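Local coordinates for UL18 protein (Human herpesvirus 5, PDB 3D2U) that resembles host MHC class I, binds the inhibitory leukocyte receptor LILRB1 and thereby modulates natural killer cell activity in favour of the virus, at residues A[28-33]-A[60-65]; A[83-88]-A[92-97]; A[135-140]-A[149-154]; A[207-212]-A[265-270]. The protein carries 4 engineered substitutions. All coordinates share one frame; numbering follows the deposited sequence.

Interaction 1 (A[28-33]-A[60-65]); sequences QHFFTY and PTYLDG
Tyr62, in the first turn of helix 62-88, reaches down to strand 28-33, where it meets Phe30 and Phe31. Its ring extends away from the backbone nitrogen (chi1 176°) and toward the strand, and the two phenylalanines receive different parts of it. The hydroxyl arrives at the edge of the Phe30 ring, Tyr62 OH lying 3.8 Å from Phe30 CE2, and the two side chains cross at about a right angle. The ring carbon CE2 of Tyr62 is 4.4 Å from CD1 of Phe31, an oblique approach. Leu63 follows with one methyl: its CD2 lies 4.3 Å from Phe31 CE1, near the plane of that ring.

On the strand, a classic beta bulge sets Phe30 and Phe31 together opposite Gly23 of strand 17-25, consistent with two successive aromatic residues contributing to the same contact. Tyr181 hydrogen-bonds to the Tyr62 hydroxyl and its ring also meets Phe30, while an apolar side chain of the bound peptide packs on Phe31. The contact thus joins floor and wall of an MHC class I-like groove. Chemically it is almost wholly apolar and aromatic, and the one polar group that enters it, the Tyr62 hydroxyl, is satisfied by Tyr181 and not by the strand.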
loop_
_atom_site.group_PDB
_atom_site.type_symbol
_atom_site.label_atom_id
_atom_site.label_comp_id
_atom_site.label_asym_id
_atom_site.label_seq_id
_atom_site.Cartn_x
_atom_site.Cartn_y
_atom_site.Cartn_z
ATOM N N GLN A 28 17.178 -5.843 -4.855
ATOM C CA GLN A 28 17.742 -4.622 -5.424
ATOM C C GLN A 28 17.468 -4.537 -6.926
ATOM O O GLN A 28 17.797 -5.450 -7.681
ATOM C CB GLN A 28 19.258 -4.552 -5.177
ATOM C CG GLN A 28 19.679 -4.401 -3.717
ATOM C CD GLN A 28 21.143 -3.988 -3.572
ATOM O OE1 GLN A 28 22.046 -4.646 -4.095
ATOM N NE2 GLN A 28 21.380 -2.896 -2.859
ATOM N N HIS A 29 16.862 -3.436 -7.353
ATOM C CA HIS A 29 16.555 -3.215 -8.768
ATOM C C HIS A 29 17.848 -2.761 -9.436
ATOM O O HIS A 29 18.318 -1.641 -9.208
ATOM C CB HIS A 29 15.442 -2.158 -8.905
ATOM C CG HIS A 29 15.314 -1.565 -10.277
ATOM N ND1 HIS A 29 15.492 -2.296 -11.433
ATOM C CD2 HIS A 29 14.998 -0.310 -10.670
ATOM C CE1 HIS A 29 15.294 -1.513 -12.481
ATOM N NE2 HIS A 29 14.994 -0.304 -12.047
ATOM N N PHE A 30 18.423 -3.640 -10.253
ATOM C CA PHE A 30 19.690 -3.359 -10.925
ATOM C C PHE A 30 19.637 -3.188 -12.440
ATOM O O PHE A 30 20.570 -2.640 -13.030
ATOM C CB PHE A 30 20.697 -4.472 -10.618
ATOM C CG PHE A 30 20.377 -5.792 -11.279
ATOM C CD1 PHE A 30 19.478 -6.683 -10.701
ATOM C CD2 PHE A 30 20.980 -6.136 -12.481
ATOM C CE1 PHE A 30 19.187 -7.904 -11.306
ATOM C CE2 PHE A 30 20.701 -7.351 -13.104
ATOM C CZ PHE A 30 19.803 -8.240 -12.520
ATOM N N PHE A 31 18.563 -3.654 -13.069
ATOM C CA PHE A 31 18.459 -3.583 -14.520
ATOM C C PHE A 31 17.085 -3.180 -15.054
ATOM O O PHE A 31 16.053 -3.571 -14.505
ATOM C CB PHE A 31 18.841 -4.941 -15.113
ATOM C CG PHE A 31 18.615 -5.035 -16.585
ATOM C CD1 PHE A 31 19.588 -4.596 -17.486
ATOM C CD2 PHE A 31 17.409 -5.527 -17.082
ATOM C CE1 PHE A 31 19.357 -4.643 -18.863
ATOM C CE2 PHE A 31 17.168 -5.578 -18.457
ATOM C CZ PHE A 31 18.144 -5.135 -19.352
ATOM N N THR A 32 17.083 -2.415 -16.142
ATOM C CA THR A 32 15.843 -1.995 -16.781
ATOM C C THR A 32 15.983 -1.984 -18.293
ATOM O O THR A 32 17.002 -1.555 -18.829
ATOM C CB THR A 32 15.389 -0.576 -16.337
ATOM O OG1 THR A 32 14.845 -0.650 -15.017
ATOM C CG2 THR A 32 14.328 -0.020 -17.291
ATOM N N TYR A 33 14.957 -2.492 -18.966
ATOM C CA TYR A 33 14.880 -2.467 -20.419
ATOM C C TYR A 33 13.535 -1.821 -20.689
ATOM O O TYR A 33 12.510 -2.259 -20.161
ATOM C CB TYR A 33 14.885 -3.854 -21.051
ATOM C CG TYR A 33 14.519 -3.778 -22.522
ATOM C CD1 TYR A 33 15.444 -3.343 -23.476
ATOM C CD2 TYR A 33 13.225 -4.081 -22.954
ATOM C CE1 TYR A 33 15.089 -3.210 -24.819
ATOM C CE2 TYR A 33 12.863 -3.950 -24.284
ATOM C CZ TYR A 33 13.798 -3.513 -25.215
ATOM O OH TYR A 33 13.445 -3.384 -26.538
ATOM N N PRO A 60 31.940 -5.513 -20.800
ATOM C CA PRO A 60 31.690 -4.357 -21.673
ATOM C C PRO A 60 30.496 -4.406 -22.629
ATOM O O PRO A 60 29.974 -3.358 -23.018
ATOM C CB PRO A 60 33.013 -4.204 -22.435
ATOM C CG PRO A 60 34.018 -4.873 -21.552
ATOM C CD PRO A 60 33.268 -6.084 -21.082
ATOM N N THR A 61 30.075 -5.600 -23.031
ATOM C CA THR A 61 28.961 -5.700 -23.964
ATOM C C THR A 61 27.709 -6.289 -23.331
ATOM O O THR A 61 26.833 -6.804 -24.029
ATOM C CB THR A 61 29.351 -6.542 -25.182
ATOM O OG1 THR A 61 29.605 -7.891 -24.772
ATOM C CG2 THR A 61 30.597 -5.964 -25.837
ATOM N N TYR A 62 27.633 -6.206 -22.007
ATOM C CA TYR A 62 26.498 -6.735 -21.260
ATOM C C TYR A 62 25.226 -6.006 -21.640
ATOM O O TYR A 62 24.231 -6.639 -22.017
ATOM C CB TYR A 62 26.731 -6.576 -19.756
ATOM C CG TYR A 62 25.568 -7.000 -18.883
ATOM C CD1 TYR A 62 25.442 -8.318 -18.437
ATOM C CD2 TYR A 62 24.603 -6.073 -18.479
ATOM C CE1 TYR A 62 24.387 -8.698 -17.606
ATOM C CE2 TYR A 62 23.546 -6.447 -17.647
ATOM C CZ TYR A 62 23.446 -7.755 -17.215
ATOM O OH TYR A 62 22.415 -8.112 -16.380
ATOM N N LEU A 63 25.262 -4.677 -21.540
ATOM C CA LEU A 63 24.093 -3.858 -21.850
ATOM C C LEU A 63 23.631 -3.931 -23.308
ATOM O O LEU A 63 22.427 -3.886 -23.569
ATOM C CB LEU A 63 24.333 -2.397 -21.445
ATOM C CG LEU A 63 24.371 -2.018 -19.956
ATOM C CD1 LEU A 63 24.468 -0.503 -19.823
ATOM C CD2 LEU A 63 23.121 -2.518 -19.237
ATOM N N ASP A 64 24.565 -4.033 -24.254
ATOM C CA ASP A 64 24.192 -4.134 -25.666
ATOM C C ASP A 64 23.509 -5.482 -25.887
ATOM O O ASP A 64 22.564 -5.592 -26.664
ATOM C CB ASP A 64 25.434 -4.011 -26.565
ATOM C CG ASP A 64 25.920 -2.569 -26.708
ATOM O OD1 ASP A 64 27.128 -2.361 -26.965
ATOM O OD2 ASP A 64 25.092 -1.640 -26.579
ATOM N N GLY A 65 23.996 -6.501 -25.187
ATOM C CA GLY A 65 23.422 -7.829 -25.309
ATOM C C GLY A 65 21.985 -7.830 -24.817
ATOM O O GLY A 65 21.055 -8.159 -25.555
#

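Interaction 2 (A[83-88]-A[92-97]); sequences ELEIAL and SQSVLT
The carboxylate of Glu85 is the flat group that touches the other segment, and it does so through a single oxygen, OE1, 3.6 Å from the CB of Ser94. This is a van der Waals approach to a methylene. The glutamate chain leaves its CB pointing away from the backbone nitrogen (chi1 168°) and then bends at its second torsion (44°), which carries the carboxylate over to Ser94. The serine hydroxyl is engaged by another partner, as its OG bonds to the backbone oxygen of Phe11 on the neighbouring strand. Glu85 and Ser94 also mark the closest backbone approach, with their CA atoms 6.5 Å apart.

One helical position earlier, Leu84 supplies the apolar half of the contact. Its CD1 packs against both methyls of Leu96, at 4.0 Å from CD1 and 4.2 Å from CD2, and the two side chains cross at about a right angle. Trp119 on strand 110-119 touches all four residues, Leu84, Glu85, Ser94 and Leu96. The bound peptide packs apolar side-chain atoms on each leucine. A helix whose last turns lie over the strand that follows it in the chain, with peptide against both, is the wall-and-floor arrangement of an MHC class I peptide groove.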
loop_
_atom_site.group_PDB
_atom_site.type_symbol
_atom_site.label_atom_id
_atom_site.label_comp_id
_atom_site.label_asym_id
_atom_site.label_seq_id
_atom_site.Cartn_x
_atom_site.Cartn_y
_atom_site.Cartn_z
ATOM N N GLU A 83 -2.920 -9.840 -29.555
ATOM C CA GLU A 83 -3.691 -11.064 -29.519
ATOM C C GLU A 83 -4.548 -11.239 -28.265
ATOM O O GLU A 83 -5.679 -11.716 -28.362
ATOM C CB GLU A 83 -2.746 -12.238 -29.772
ATOM N N LEU A 84 -4.056 -10.828 -27.098
ATOM C CA LEU A 84 -4.869 -10.956 -25.889
ATOM C C LEU A 84 -5.953 -9.888 -25.857
ATOM O O LEU A 84 -7.059 -10.132 -25.386
ATOM C CB LEU A 84 -3.998 -10.855 -24.639
ATOM C CG LEU A 84 -3.050 -12.048 -24.521
ATOM C CD1 LEU A 84 -2.115 -11.866 -23.344
ATOM C CD2 LEU A 84 -3.866 -13.326 -24.379
ATOM N N GLU A 85 -5.640 -8.699 -26.361
ATOM C CA GLU A 85 -6.628 -7.630 -26.383
ATOM C C GLU A 85 -7.801 -8.055 -27.272
ATOM O O GLU A 85 -8.959 -7.860 -26.912
ATOM C CB GLU A 85 -5.984 -6.333 -26.895
ATOM C CG GLU A 85 -6.949 -5.192 -27.250
ATOM C CD GLU A 85 -8.064 -4.976 -26.236
ATOM O OE1 GLU A 85 -7.837 -5.153 -25.022
ATOM O OE2 GLU A 85 -9.177 -4.610 -26.661
ATOM N N ILE A 86 -7.492 -8.660 -28.417
ATOM C CA ILE A 86 -8.510 -9.116 -29.353
ATOM C C ILE A 86 -9.338 -10.251 -28.762
ATOM O O ILE A 86 -10.558 -10.212 -28.778
ATOM C CB ILE A 86 -7.868 -9.596 -30.695
ATOM C CG1 ILE A 86 -7.338 -8.386 -31.482
ATOM C CG2 ILE A 86 -8.893 -10.368 -31.528
ATOM C CD1 ILE A 86 -6.565 -8.756 -32.732
ATOM N N ALA A 87 -8.670 -11.259 -28.226
ATOM C CA ALA A 87 -9.357 -12.412 -27.663
ATOM C C ALA A 87 -10.013 -12.185 -26.303
ATOM O O ALA A 87 -11.144 -12.625 -26.073
ATOM C CB ALA A 87 -8.389 -13.584 -27.566
ATOM N N LEU A 88 -9.321 -11.495 -25.400
ATOM C CA LEU A 88 -9.854 -11.292 -24.057
ATOM C C LEU A 88 -10.481 -9.939 -23.744
ATOM O O LEU A 88 -11.369 -9.859 -22.893
ATOM C CB LEU A 88 -8.761 -11.547 -23.013
ATOM C CG LEU A 88 -7.901 -12.811 -23.030
ATOM C CD1 LEU A 88 -6.980 -12.790 -21.810
ATOM C CD2 LEU A 88 -8.761 -14.053 -23.012
ATOM N N SER A 92 -10.097 -3.524 -16.627
ATOM C CA SER A 92 -9.486 -2.342 -16.021
ATOM C C SER A 92 -8.360 -1.772 -16.873
ATOM O O SER A 92 -8.284 -0.571 -17.078
ATOM C CB SER A 92 -8.962 -2.688 -14.636
ATOM O OG SER A 92 -10.005 -3.241 -13.867
ATOM N N GLN A 93 -7.480 -2.634 -17.362
ATOM C CA GLN A 93 -6.386 -2.188 -18.209
ATOM C C GLN A 93 -5.864 -3.355 -19.028
ATOM O O GLN A 93 -5.711 -4.466 -18.529
ATOM C CB GLN A 93 -5.251 -1.585 -17.368
ATOM C CG GLN A 93 -4.046 -1.145 -18.190
ATOM C CD GLN A 93 -2.913 -0.600 -17.336
ATOM O OE1 GLN A 93 -2.725 -1.019 -16.190
ATOM N NE2 GLN A 93 -2.136 0.317 -17.901
ATOM N N SER A 94 -5.608 -3.102 -20.301
ATOM C CA SER A 94 -5.088 -4.137 -21.166
ATOM C C SER A 94 -3.568 -4.197 -20.988
ATOM O O SER A 94 -2.826 -3.650 -21.808
ATOM C CB SER A 94 -5.460 -3.828 -22.622
ATOM O OG SER A 94 -5.176 -2.473 -22.955
ATOM N N VAL A 95 -3.127 -4.834 -19.898
ATOM C CA VAL A 95 -1.697 -5.000 -19.567
ATOM C C VAL A 95 -1.350 -6.445 -19.325
ATOM O O VAL A 95 -2.087 -7.151 -18.634
ATOM C CB VAL A 95 -1.261 -4.374 -18.212
ATOM C CG1 VAL A 95 -0.493 -3.110 -18.422
ATOM C CG2 VAL A 95 -2.452 -4.199 -17.289
ATOM N N LEU A 96 -0.216 -6.882 -19.855
ATOM C CA LEU A 96 0.236 -8.238 -19.584
ATOM C C LEU A 96 1.450 -8.040 -18.686
ATOM O O LEU A 96 2.351 -7.271 -19.012
ATOM C CB LEU A 96 0.643 -8.975 -20.865
ATOM C CG LEU A 96 1.215 -10.389 -20.680
ATOM C CD1 LEU A 96 0.151 -11.327 -20.123
ATOM C CD2 LEU A 96 1.737 -10.909 -22.014
ATOM N N THR A 97 1.443 -8.697 -17.535
ATOM C CA THR A 97 2.539 -8.613 -16.581
ATOM C C THR A 97 3.028 -10.025 -16.383
ATOM O O THR A 97 2.244 -10.894 -16.013
ATOM C CB THR A 97 2.074 -8.117 -15.210
ATOM O OG1 THR A 97 0.944 -8.894 -14.782
ATOM C CG2 THR A 97 1.715 -6.643 -15.262
#

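Interaction 3 (A[135-140]-A[149-154]); sequences TGPNYE and TYIDGK
Tyr139 and Asp152 approach from opposite directions, and the phenol donates a hydrogen bond to the carboxylate. OD1 of Asp152 lies near the ring plane, at the edge, and the modelled separation from Tyr139 OH is only 2.4 Å, so short that its exact length is doubtful. The carboxylate is turned 56° from the ring plane. The same hydroxyl abuts Ile151, whose CB lies near the ring plane at its edge, so the phenol end meets two successive residues of the helix, though how closely is likewise doubtful. Ile151 also turns its CG2 branch to the loop, where Pro137 CD sits 3.7 Å away. This methyl is opposite the backbone nitrogen of Ile151 (chi1 -59°, measured to CG1), while the longer branch leads away from the loop.

In the MHC class I-like platform, helix 148-156 is the first helix of the wall that comes after the sheet strands in sequence, and residues 135-140 belong to the connection that leads to it from strand 122-127.

Within the loop, Pro137 packs on the tyrosine: its CB lies 3.7 Å above one face of the Tyr139 ring, toward the rim. Lys145 bonds through NZ to the backbone oxygen of Tyr139, and Lys148 touches the tyrosine side chain. Behind Ile151, Leu88 of helix 62-88 and Leu124 of strand 122-127 pack against it, whereas Pro137 reaches on to Ile155.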
loop_
_atom_site.group_PDB
_atom_site.type_symbol
_atom_site.label_atom_id
_atom_site.label_comp_id
_atom_site.label_asym_id
_atom_site.label_seq_id
_atom_site.Cartn_x
_atom_site.Cartn_y
_atom_site.Cartn_z
ATOM N N THR A 135 -0.183 -24.249 -15.027
ATOM C CA THR A 135 -1.519 -24.194 -14.467
ATOM C C THR A 135 -2.169 -22.948 -15.067
ATOM O O THR A 135 -1.484 -22.157 -15.728
ATOM C CB THR A 135 -1.492 -24.117 -12.934
ATOM O OG1 THR A 135 -0.617 -23.068 -12.511
ATOM C CG2 THR A 135 -1.013 -25.446 -12.350
ATOM N N GLY A 136 -3.473 -22.780 -14.857
ATOM C CA GLY A 136 -4.177 -21.646 -15.442
ATOM C C GLY A 136 -4.830 -20.674 -14.482
ATOM O O GLY A 136 -4.466 -20.624 -13.309
ATOM N N PRO A 137 -5.810 -19.881 -14.951
ATOM C CA PRO A 137 -6.454 -18.929 -14.039
ATOM C C PRO A 137 -7.198 -19.603 -12.908
ATOM O O PRO A 137 -7.417 -20.819 -12.914
ATOM C CB PRO A 137 -7.433 -18.174 -14.942
ATOM C CG PRO A 137 -6.838 -18.310 -16.307
ATOM C CD PRO A 137 -6.349 -19.740 -16.314
ATOM N N ASN A 138 -7.569 -18.806 -11.920
ATOM C CA ASN A 138 -8.368 -19.333 -10.842
ATOM C C ASN A 138 -9.755 -18.905 -11.312
ATOM O O ASN A 138 -10.275 -17.873 -10.900
ATOM C CB ASN A 138 -8.027 -18.672 -9.515
ATOM C CG ASN A 138 -8.691 -19.376 -8.345
ATOM O OD1 ASN A 138 -8.856 -20.597 -8.365
ATOM N ND2 ASN A 138 -9.057 -18.622 -7.315
ATOM N N TYR A 139 -10.330 -19.692 -12.213
ATOM C CA TYR A 139 -11.634 -19.377 -12.782
ATOM C C TYR A 139 -12.778 -19.154 -11.799
ATOM O O TYR A 139 -13.817 -18.629 -12.187
ATOM C CB TYR A 139 -12.037 -20.459 -13.774
ATOM C CG TYR A 139 -11.155 -20.544 -14.989
ATOM C CD1 TYR A 139 -10.487 -21.729 -15.307
ATOM C CD2 TYR A 139 -11.013 -19.453 -15.847
ATOM C CE1 TYR A 139 -9.703 -21.824 -16.447
ATOM C CE2 TYR A 139 -10.225 -19.545 -16.999
ATOM C CZ TYR A 139 -9.579 -20.726 -17.291
ATOM O OH TYR A 139 -8.817 -20.822 -18.428
ATOM N N GLU A 140 -12.608 -19.537 -10.538
ATOM C CA GLU A 140 -13.683 -19.340 -9.570
ATOM C C GLU A 140 -13.846 -17.883 -9.137
ATOM O O GLU A 140 -14.948 -17.456 -8.811
ATOM C CB GLU A 140 -13.477 -20.237 -8.335
ATOM N N THR A 149 -12.449 -21.544 -22.209
ATOM C CA THR A 149 -12.007 -22.506 -23.202
ATOM C C THR A 149 -10.865 -21.954 -24.063
ATOM O O THR A 149 -9.969 -22.706 -24.449
ATOM C CB THR A 149 -13.185 -23.026 -24.067
ATOM O OG1 THR A 149 -13.887 -21.921 -24.636
ATOM C CG2 THR A 149 -14.149 -23.862 -23.199
ATOM N N TYR A 150 -10.864 -20.651 -24.351
ATOM C CA TYR A 150 -9.762 -20.087 -25.136
ATOM C C TYR A 150 -8.462 -20.140 -24.323
ATOM O O TYR A 150 -7.425 -20.569 -24.826
ATOM C CB TYR A 150 -10.033 -18.637 -25.537
ATOM C CG TYR A 150 -8.807 -17.906 -26.084
ATOM C CD1 TYR A 150 -8.473 -17.946 -27.445
ATOM C CD2 TYR A 150 -7.982 -17.170 -25.232
ATOM C CE1 TYR A 150 -7.346 -17.263 -27.939
ATOM C CE2 TYR A 150 -6.857 -16.487 -25.711
ATOM C CZ TYR A 150 -6.545 -16.535 -27.056
ATOM O OH TYR A 150 -5.442 -15.851 -27.502
ATOM N N ILE A 151 -8.517 -19.710 -23.065
ATOM C CA ILE A 151 -7.321 -19.722 -22.226
ATOM C C ILE A 151 -6.795 -21.154 -22.037
ATOM O O ILE A 151 -5.612 -21.410 -22.238
ATOM C CB ILE A 151 -7.589 -19.049 -20.843
ATOM C CG1 ILE A 151 -8.038 -17.592 -21.041
ATOM C CG2 ILE A 151 -6.320 -19.034 -19.995
ATOM C CD1 ILE A 151 -7.029 -16.725 -21.792
ATOM N N ASP A 152 -7.676 -22.087 -21.682
ATOM C CA ASP A 152 -7.285 -23.486 -21.491
ATOM C C ASP A 152 -6.674 -24.061 -22.757
ATOM O O ASP A 152 -5.769 -24.903 -22.704
ATOM C CB ASP A 152 -8.494 -24.321 -21.074
ATOM C CG ASP A 152 -8.905 -24.054 -19.648
ATOM O OD1 ASP A 152 -8.371 -23.090 -19.065
ATOM O OD2 ASP A 152 -9.754 -24.789 -19.108
ATOM N N GLY A 153 -7.177 -23.593 -23.896
ATOM C CA GLY A 153 -6.669 -24.044 -25.177
ATOM C C GLY A 153 -5.273 -23.509 -25.419
ATOM O O GLY A 153 -4.435 -24.198 -25.999
ATOM N N LYS A 154 -5.017 -22.275 -24.992
ATOM C CA LYS A 154 -3.691 -21.696 -25.172
ATOM C C LYS A 154 -2.706 -22.377 -24.246
ATOM O O LYS A 154 -1.588 -22.702 -24.646
ATOM C CB LYS A 154 -3.689 -20.191 -24.897
ATOM C CG LYS A 154 -4.187 -19.346 -26.050
ATOM C CD LYS A 154 -3.667 -19.863 -27.380
ATOM C CE LYS A 154 -3.835 -18.843 -28.494
ATOM N NZ LYS A 154 -2.524 -18.253 -28.885
#

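Interaction 4 (A[207-212]-A[265-270]); sequences AFCTSY and CRVTHG
Cys209 and Cys265 are joined by a disulfide, SG to SG 2.0 Å, between strands 207-212 and 265-268. CB of each cysteine points across the gap, and the sulfur, placed on the far side from the backbone nitrogen (chi1 near 180° in both), leans on toward the C-terminal end of the strands, which offsets the S–S bond from the line between the CA atoms. The bridge itself has a torsion of -86°, close to the quarter turn that a disulfide prefers. The CA atoms of the two cysteines are 6.4 Å apart, whereas the strand axes approach to 8.4 Å and run in nearly the same direction, 23° apart.

Two residues further along each strand, Val267 meets Ser211. The valine brings both methyls against the serine oxygen: CG1 lies 3.6 Å and CG2 3.8 Å from Ser211 OG. CG2 also reaches back toward the bridge, 4.2 Å from Cys209 SG. Strand 204-214 belongs to the four-stranded sheet and strand 262-268 to the three-stranded one, so this is the canonical intersheet disulfide of a C1-set immunoglobulin domain. Val193, Ile221, Phe223 and Ile278 pack around it from neighbouring strands.

A covalent cross-link with an S–S torsion near its preferred value therefore fastens the two sheets through an otherwise apolar interior. The exception is the Ser211 hydroxyl, buried with no polar partner in the model, presumably at some energetic cost.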
loop_
_atom_site.group_PDB
_atom_site.type_symbol
_atom_site.label_atom_id
_atom_site.label_comp_id
_atom_site.label_asym_id
_atom_site.label_seq_id
_atom_site.Cartn_x
_atom_site.Cartn_y
_atom_site.Cartn_z
ATOM N N ALA A 207 6.317 6.949 21.419
ATOM C CA ALA A 207 7.711 6.609 21.212
ATOM C C ALA A 207 7.852 6.177 19.754
ATOM O O ALA A 207 6.941 5.562 19.197
ATOM C CB ALA A 207 8.108 5.472 22.151
ATOM N N PHE A 208 8.969 6.520 19.129
ATOM C CA PHE A 208 9.207 6.131 17.742
ATOM C C PHE A 208 10.649 5.656 17.597
ATOM O O PHE A 208 11.503 5.998 18.412
ATOM C CB PHE A 208 8.946 7.307 16.785
ATOM C CG PHE A 208 9.937 8.437 16.916
ATOM C CD1 PHE A 208 11.142 8.419 16.215
ATOM C CD2 PHE A 208 9.663 9.519 17.747
ATOM C CE1 PHE A 208 12.058 9.466 16.343
ATOM C CE2 PHE A 208 10.573 10.570 17.880
ATOM C CZ PHE A 208 11.770 10.544 17.176
ATOM N N CYS A 209 10.902 4.859 16.563
ATOM C CA CYS A 209 12.227 4.326 16.266
ATOM C C CYS A 209 12.261 3.949 14.795
ATOM O O CYS A 209 11.501 3.080 14.366
ATOM C CB CYS A 209 12.511 3.086 17.100
ATOM S SG CYS A 209 14.230 2.489 16.958
ATOM N N THR A 210 13.156 4.586 14.041
ATOM C CA THR A 210 13.279 4.368 12.592
ATOM C C THR A 210 14.673 3.909 12.138
ATOM O O THR A 210 15.691 4.382 12.648
ATOM C CB THR A 210 12.937 5.667 11.824
ATOM O OG1 THR A 210 11.657 6.147 12.248
ATOM C CG2 THR A 210 12.915 5.427 10.327
ATOM N N SER A 211 14.701 2.983 11.182
ATOM C CA SER A 211 15.949 2.460 10.634
ATOM C C SER A 211 16.113 2.970 9.199
ATOM O O SER A 211 15.180 2.908 8.395
ATOM C CB SER A 211 15.948 0.925 10.678
ATOM O OG SER A 211 16.053 0.462 12.019
ATOM N N TYR A 212 17.306 3.473 8.892
ATOM C CA TYR A 212 17.603 4.048 7.582
ATOM C C TYR A 212 18.755 3.378 6.828
ATOM O O TYR A 212 19.775 3.023 7.421
ATOM C CB TYR A 212 17.962 5.536 7.718
ATOM C CG TYR A 212 17.020 6.395 8.541
ATOM C CD1 TYR A 212 17.038 6.355 9.945
ATOM C CD2 TYR A 212 16.159 7.303 7.917
ATOM C CE1 TYR A 212 16.224 7.202 10.704
ATOM C CE2 TYR A 212 15.344 8.165 8.670
ATOM C CZ TYR A 212 15.383 8.106 10.060
ATOM O OH TYR A 212 14.591 8.950 10.811
ATOM N N CYS A 265 15.078 1.234 22.126
ATOM C CA CYS A 265 14.713 0.577 20.886
ATOM C C CYS A 265 15.816 -0.396 20.502
ATOM O O CYS A 265 16.977 -0.015 20.429
ATOM C CB CYS A 265 14.516 1.602 19.779
ATOM S SG CYS A 265 14.184 0.866 18.152
ATOM N N ARG A 266 15.445 -1.652 20.271
ATOM C CA ARG A 266 16.397 -2.690 19.891
ATOM C C ARG A 266 16.220 -2.974 18.402
ATOM O O ARG A 266 15.106 -3.243 17.948
ATOM C CB ARG A 266 16.146 -3.968 20.718
ATOM C CG ARG A 266 17.080 -5.150 20.403
ATOM C CD ARG A 266 16.839 -6.351 21.349
ATOM N NE ARG A 266 17.166 -6.036 22.742
ATOM C CZ ARG A 266 16.668 -6.676 23.801
ATOM N NH1 ARG A 266 15.808 -7.685 23.647
ATOM N NH2 ARG A 266 17.019 -6.296 25.023
ATOM N N VAL A 267 17.307 -2.894 17.640
ATOM C CA VAL A 267 17.235 -3.154 16.204
ATOM C C VAL A 267 18.236 -4.238 15.811
ATOM O O VAL A 267 19.443 -4.083 15.997
ATOM C CB VAL A 267 17.521 -1.873 15.372
ATOM C CG1 VAL A 267 17.589 -2.217 13.874
ATOM C CG2 VAL A 267 16.429 -0.836 15.620
ATOM N N THR A 268 17.725 -5.339 15.280
ATOM C CA THR A 268 18.563 -6.455 14.853
ATOM C C THR A 268 18.517 -6.561 13.341
ATOM O O THR A 268 17.447 -6.719 12.762
ATOM C CB THR A 268 18.075 -7.792 15.471
ATOM O OG1 THR A 268 18.195 -7.718 16.894
ATOM C CG2 THR A 268 18.902 -8.979 14.965
ATOM N N HIS A 269 19.682 -6.452 12.715
ATOM C CA HIS A 269 19.811 -6.550 11.272
ATOM C C HIS A 269 20.964 -7.528 11.039
ATOM O O HIS A 269 22.111 -7.219 11.338
ATOM C CB HIS A 269 20.130 -5.172 10.675
ATOM C CG HIS A 269 20.290 -5.188 9.185
ATOM N ND1 HIS A 269 21.482 -4.888 8.564
ATOM C CD2 HIS A 269 19.426 -5.522 8.197
ATOM C CE1 HIS A 269 21.350 -5.040 7.258
ATOM N NE2 HIS A 269 20.111 -5.426 7.009
ATOM N N GLY A 270 20.668 -8.716 10.527
ATOM C CA GLY A 270 21.722 -9.700 10.318
ATOM C C GLY A 270 22.268 -10.144 11.668
ATOM O O GLY A 270 21.485 -10.363 12.591
#

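How the interactions relate
Along the chain the four contacts follow in series, and none nests within or crosses another. Interaction 1 closes the loop from strand 28-36 through strand 44-47 and helix 51-58 to the start of helix 62-88. Interaction 2, its centre about 28 Å from that of interaction 1, closes the short turn from the other end of that helix onto strand 95-104, so the two fasten both ends of the helix to one sheet. Interaction 3 closes the loop before helix 148-156; it touches interaction 2, with Ala87 CB 3.5 Å from Tyr150 CZ, which links the two helical walls. Interaction 4 closes a 52-residue span within the separate immunoglobulin domain.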